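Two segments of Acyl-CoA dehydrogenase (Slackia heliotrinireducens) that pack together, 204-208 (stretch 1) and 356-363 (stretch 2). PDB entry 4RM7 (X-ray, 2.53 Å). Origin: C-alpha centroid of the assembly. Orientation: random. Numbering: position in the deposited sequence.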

ATOM      1  N   LYS A 204      15.029  13.759 -20.262  1.00 74.81           N
ATOM      2  CA  LYS A 204      14.219  13.062 -19.281  1.00 72.51           C
ATOM      3  C   LYS A 204      12.960  13.839 -18.971  1.00 65.29           C
ATOM      4  O   LYS A 204      12.884  15.001 -19.274  1.00 66.99           O
ATOM      5  CB  LYS A 204      15.000  12.846 -18.006  1.00 72.72           C
ATOM      6  CG  LYS A 204      16.465  12.598 -18.205  1.00 70.76           C
ATOM      7  CD  LYS A 204      17.254  13.750 -17.630  1.00 72.51           C
ATOM      8  CE  LYS A 204      17.557  13.549 -16.168  1.00 73.80           C
ATOM      9  NZ  LYS A 204      18.515  14.589 -15.732  1.00 79.55           N
ATOM     10  N   ILE A 205      11.971  13.191 -18.371  1.00 63.62           N
ATOM     11  CA  ILE A 205      10.685  13.842 -18.108  1.00 66.94           C
ATOM     12  C   ILE A 205      10.787  14.787 -16.903  1.00 65.30           C
ATOM     13  O   ILE A 205       9.912  15.624 -16.683  1.00 66.22           O
ATOM     14  CB  ILE A 205       9.540  12.812 -17.859  1.00 58.91           C
ATOM     15  CG1 ILE A 205       9.750  12.095 -16.519  1.00 61.23           C
ATOM     16  CG2 ILE A 205       9.432  11.828 -19.013  1.00 63.50           C
ATOM     17  CD1 ILE A 205       8.693  11.088 -16.170  1.00 63.15           C
ATOM     18  N   GLY A 206      11.855  14.649 -16.122  1.00 60.41           N
ATOM     19  CA  GLY A 206      12.076  15.517 -14.982  1.00 61.50           C
ATOM     20  C   GLY A 206      13.546  15.822 -14.789  1.00 66.96           C
ATOM     21  O   GLY A 206      14.387  15.304 -15.528  1.00 64.87           O
ATOM     22  N   GLN A 207      13.848  16.662 -13.799  1.00 67.55           N
ATOM     23  CA  GLN A 207      15.220  17.074 -13.478  1.00 67.83           C
ATOM     24  C   GLN A 207      15.896  17.755 -14.649  1.00 68.33           C
ATOM     25  O   GLN A 207      17.016  17.408 -15.004  1.00 67.41           O
ATOM     26  CB  GLN A 207      16.053  15.875 -13.020  1.00 68.24           C
ATOM     27  CG  GLN A 207      15.458  15.186 -11.809  1.00 73.78           C
ATOM     28  CD  GLN A 207      16.186  13.926 -11.445  1.00 76.83           C
ATOM     29  OE1 GLN A 207      17.217  13.596 -12.044  1.00 85.33           O
ATOM     30  NE2 GLN A 207      15.662  13.205 -10.459  1.00 70.02           N
ATOM     31  N   SER A 208      15.198  18.730 -15.225  1.00 71.45           N
ATOM     32  CA  SER A 208      15.623  19.458 -16.418  1.00 73.66           C
ATOM     33  C   SER A 208      17.006  20.107 -16.306  1.00 75.15           C
ATOM     34  O   SER A 208      17.736  20.190 -17.289  1.00 84.28           O
ATOM     35  CB  SER A 208      14.584  20.527 -16.748  1.00 81.69           C
ATOM     36  OG  SER A 208      13.341  19.931 -17.106  1.00 95.46           O
ATOM     37  N   TRP A 356       6.962  16.114  -8.480  1.00 43.71           N
ATOM     38  CA  TRP A 356       6.521  14.735  -8.583  1.00 40.85           C
ATOM     39  C   TRP A 356       7.365  13.985  -9.601  1.00 39.02           C
ATOM     40  O   TRP A 356       7.806  12.870  -9.369  1.00 43.41           O
ATOM     41  CB  TRP A 356       5.043  14.715  -8.967  1.00 35.08           C
ATOM     42  CG  TRP A 356       4.472  13.399  -9.243  1.00 34.21           C
ATOM     43  CD1 TRP A 356       4.288  12.374  -8.343  1.00 35.22           C
ATOM     44  CD2 TRP A 356       3.918  12.949 -10.490  1.00 34.08           C
ATOM     45  NE1 TRP A 356       3.674  11.309  -8.973  1.00 37.41           N
ATOM     46  CE2 TRP A 356       3.431  11.635 -10.283  1.00 36.96           C
ATOM     47  CE3 TRP A 356       3.797  13.521 -11.761  1.00 35.47           C
ATOM     48  CZ2 TRP A 356       2.828  10.890 -11.301  1.00 36.89           C
ATOM     49  CZ3 TRP A 356       3.213  12.774 -12.779  1.00 39.35           C
ATOM     50  CH2 TRP A 356       2.741  11.471 -12.543  1.00 42.14           C
ATOM     51  N   GLN A 357       7.585  14.616 -10.739  1.00 40.21           N
ATOM     52  CA  GLN A 357       8.435  14.045 -11.769  1.00 45.15           C
ATOM     53  C   GLN A 357       9.888  13.907 -11.324  1.00 44.59           C
ATOM     54  O   GLN A 357      10.500  12.879 -11.567  1.00 52.13           O
ATOM     55  CB  GLN A 357       8.346  14.892 -13.030  1.00 40.86           C
ATOM     56  CG  GLN A 357       6.975  14.826 -13.686  1.00 44.63           C
ATOM     57  CD  GLN A 357       6.832  15.795 -14.846  1.00 61.29           C
ATOM     58  OE1 GLN A 357       7.464  16.854 -14.893  1.00 70.68           O
ATOM     59  NE2 GLN A 357       5.996  15.438 -15.784  1.00 69.39           N
ATOM     60  N   ASP A 358      10.435  14.942 -10.692  1.00 41.37           N
ATOM     61  CA  ASP A 358      11.782  14.876 -10.121  1.00 39.45           C
ATOM     62  C   ASP A 358      11.902  13.687  -9.183  1.00 36.46           C
ATOM     63  O   ASP A 358      12.824  12.858  -9.295  1.00 33.67           O
ATOM     64  CB  ASP A 358      12.141  16.151  -9.344  1.00 43.43           C
ATOM     65  CG  ASP A 358      12.290  17.371 -10.233  1.00 53.66           C
ATOM     66  OD1 ASP A 358      12.510  17.223 -11.457  1.00 58.18           O
ATOM     67  OD2 ASP A 358      12.196  18.493  -9.698  1.00 67.17           O
ATOM     68  N   CYS A 359      10.976  13.597  -8.236  1.00 35.92           N
ATOM     69  CA  CYS A 359      11.109  12.568  -7.207  1.00 33.13           C
ATOM     70  C   CYS A 359      11.029  11.158  -7.796  1.00 38.96           C
ATOM     71  O   CYS A 359      11.745  10.265  -7.365  1.00 45.35           O
ATOM     72  CB  CYS A 359      10.069  12.775  -6.132  1.00 31.67           C
ATOM     73  SG  CYS A 359      10.420  14.258  -5.121  1.00 44.21           S
ATOM     74  N   ARG A 360      10.203  10.974  -8.822  1.00 42.68           N
ATOM     75  CA  ARG A 360      10.125   9.685  -9.500  1.00 42.75           C
ATOM     76  C   ARG A 360      11.480   9.298 -10.051  1.00 42.14           C
ATOM     77  O   ARG A 360      11.828   8.129 -10.052  1.00 44.67           O
ATOM     78  CB  ARG A 360       9.102   9.715 -10.636  1.00 39.81           C
ATOM     79  CG  ARG A 360       8.916   8.369 -11.331  1.00 37.65           C
ATOM     80  CD  ARG A 360       8.197   7.392 -10.412  1.00 36.37           C
ATOM     81  NE  ARG A 360       8.171   6.000 -10.895  1.00 44.92           N
ATOM     82  CZ  ARG A 360       9.237   5.203 -10.972  1.00 46.39           C
ATOM     83  NH1 ARG A 360      10.442   5.660 -10.637  1.00 50.99           N
ATOM     84  NH2 ARG A 360       9.104   3.957 -11.413  1.00 39.79           N
ATOM     85  N   GLY A 361      12.236  10.289 -10.513  1.00 39.87           N
ATOM     86  CA  GLY A 361      13.571  10.076 -11.055  1.00 38.69           C
ATOM     87  C   GLY A 361      14.592   9.643 -10.007  1.00 44.52           C
ATOM     88  O   GLY A 361      15.497   8.859 -10.271  1.00 43.51           O
ATOM     89  N   TYR A 362      14.438  10.140  -8.795  1.00 43.48           N
ATOM     90  CA  TYR A 362      15.282   9.703  -7.705  1.00 42.45           C
ATOM     91  C   TYR A 362      15.195   8.187  -7.435  1.00 43.26           C
ATOM     92  O   TYR A 362      16.102   7.601  -6.865  1.00 49.68           O
ATOM     93  CB  TYR A 362      14.926  10.504  -6.459  1.00 40.22           C
ATOM     94  CG  TYR A 362      15.305  11.967  -6.567  1.00 46.71           C
ATOM     95  CD1 TYR A 362      16.427  12.365  -7.294  1.00 46.46           C
ATOM     96  CD2 TYR A 362      14.541  12.949  -5.958  1.00 45.66           C
ATOM     97  CE1 TYR A 362      16.779  13.698  -7.389  1.00 49.28           C
ATOM     98  CE2 TYR A 362      14.889  14.284  -6.044  1.00 43.77           C
ATOM     99  CZ  TYR A 362      16.007  14.654  -6.754  1.00 49.87           C
ATOM    100  OH  TYR A 362      16.345  15.982  -6.836  1.00 48.26           O
ATOM    101  N   GLN A 363      14.123   7.541  -7.868  1.00 40.98           N
ATOM    102  CA  GLN A 363      14.017   6.098  -7.697  1.00 33.29           C
ATOM    103  C   GLN A 363      14.961   5.327  -8.615  1.00 43.17           C
ATOM    104  O   GLN A 363      15.149   4.134  -8.408  1.00 48.76           O
ATOM    105  CB  GLN A 363      12.589   5.640  -7.922  1.00 31.11           C
ATOM    106  CG  GLN A 363      11.631   6.097  -6.832  1.00 35.15           C
ATOM    107  CD  GLN A 363      10.239   5.501  -7.008  1.00 49.82           C
ATOM    108  OE1 GLN A 363       9.257   6.223  -7.155  1.00 53.46           O
ATOM    109  NE2 GLN A 363      10.154   4.176  -6.994  1.00 64.38           N
TER

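The most unusual feature of this contact is that a single residue of the loop, Gln-207, grips a single helical residue, Asp-358, at two points, once through its backbone and once through its side chain. The backbone N of Gln-207 donates a hydrogen bond to Asp-358 OD1 (2.8 Å), and its side-chain NE2 donates another to the main-chain O of Asp-358 (3.1 Å). The N-H...acceptor angles, 142° and 144°, show that both bonds are bent. Gln-207 itself has phi/psi of 59/50, a left-handed backbone conformation uncommon for a residue with a side chain.

The CA-to-CB bonds of both partners point sideways, yet the ends of their side chains come nearer the opposing stretch. With chi1 in m and chi2 in t, Gln-207 extends its amide along the helix as far as Gly-361 and Tyr-362. The carbonyl it reaches also accepts the helical hydrogen bond from Tyr-362 N (3.2 Å from N to Asp-358 O), so the side-chain amide shares an acceptor already engaged within the helix. NE2 of Gln-207 lies 3.3 Å from CE1 of Tyr-362, approaching the ring obliquely.

Two glycines allow this close fit. Gly-206 CA lies 4.9 Å from Asp-358 CA, and a CB on Gly-206 would point toward the helix, about 3.0 Å from Gln-357 C. On the helix, a CB on Gly-361 would clash with Gln-207 NE2 at 2.8 Å.

The CA-to-CB bond of Gln-357 points toward the loop, and its CB packs 4.3 Å from Gly-206 CA. Its OE1 sits 3.3 Å from Ile-205 O, but both atoms are modelled as acceptors and no hydrogen bond joins them. The contact is compact, burying 303 Å² summed over both sides, with Gln-207 contributing the largest share.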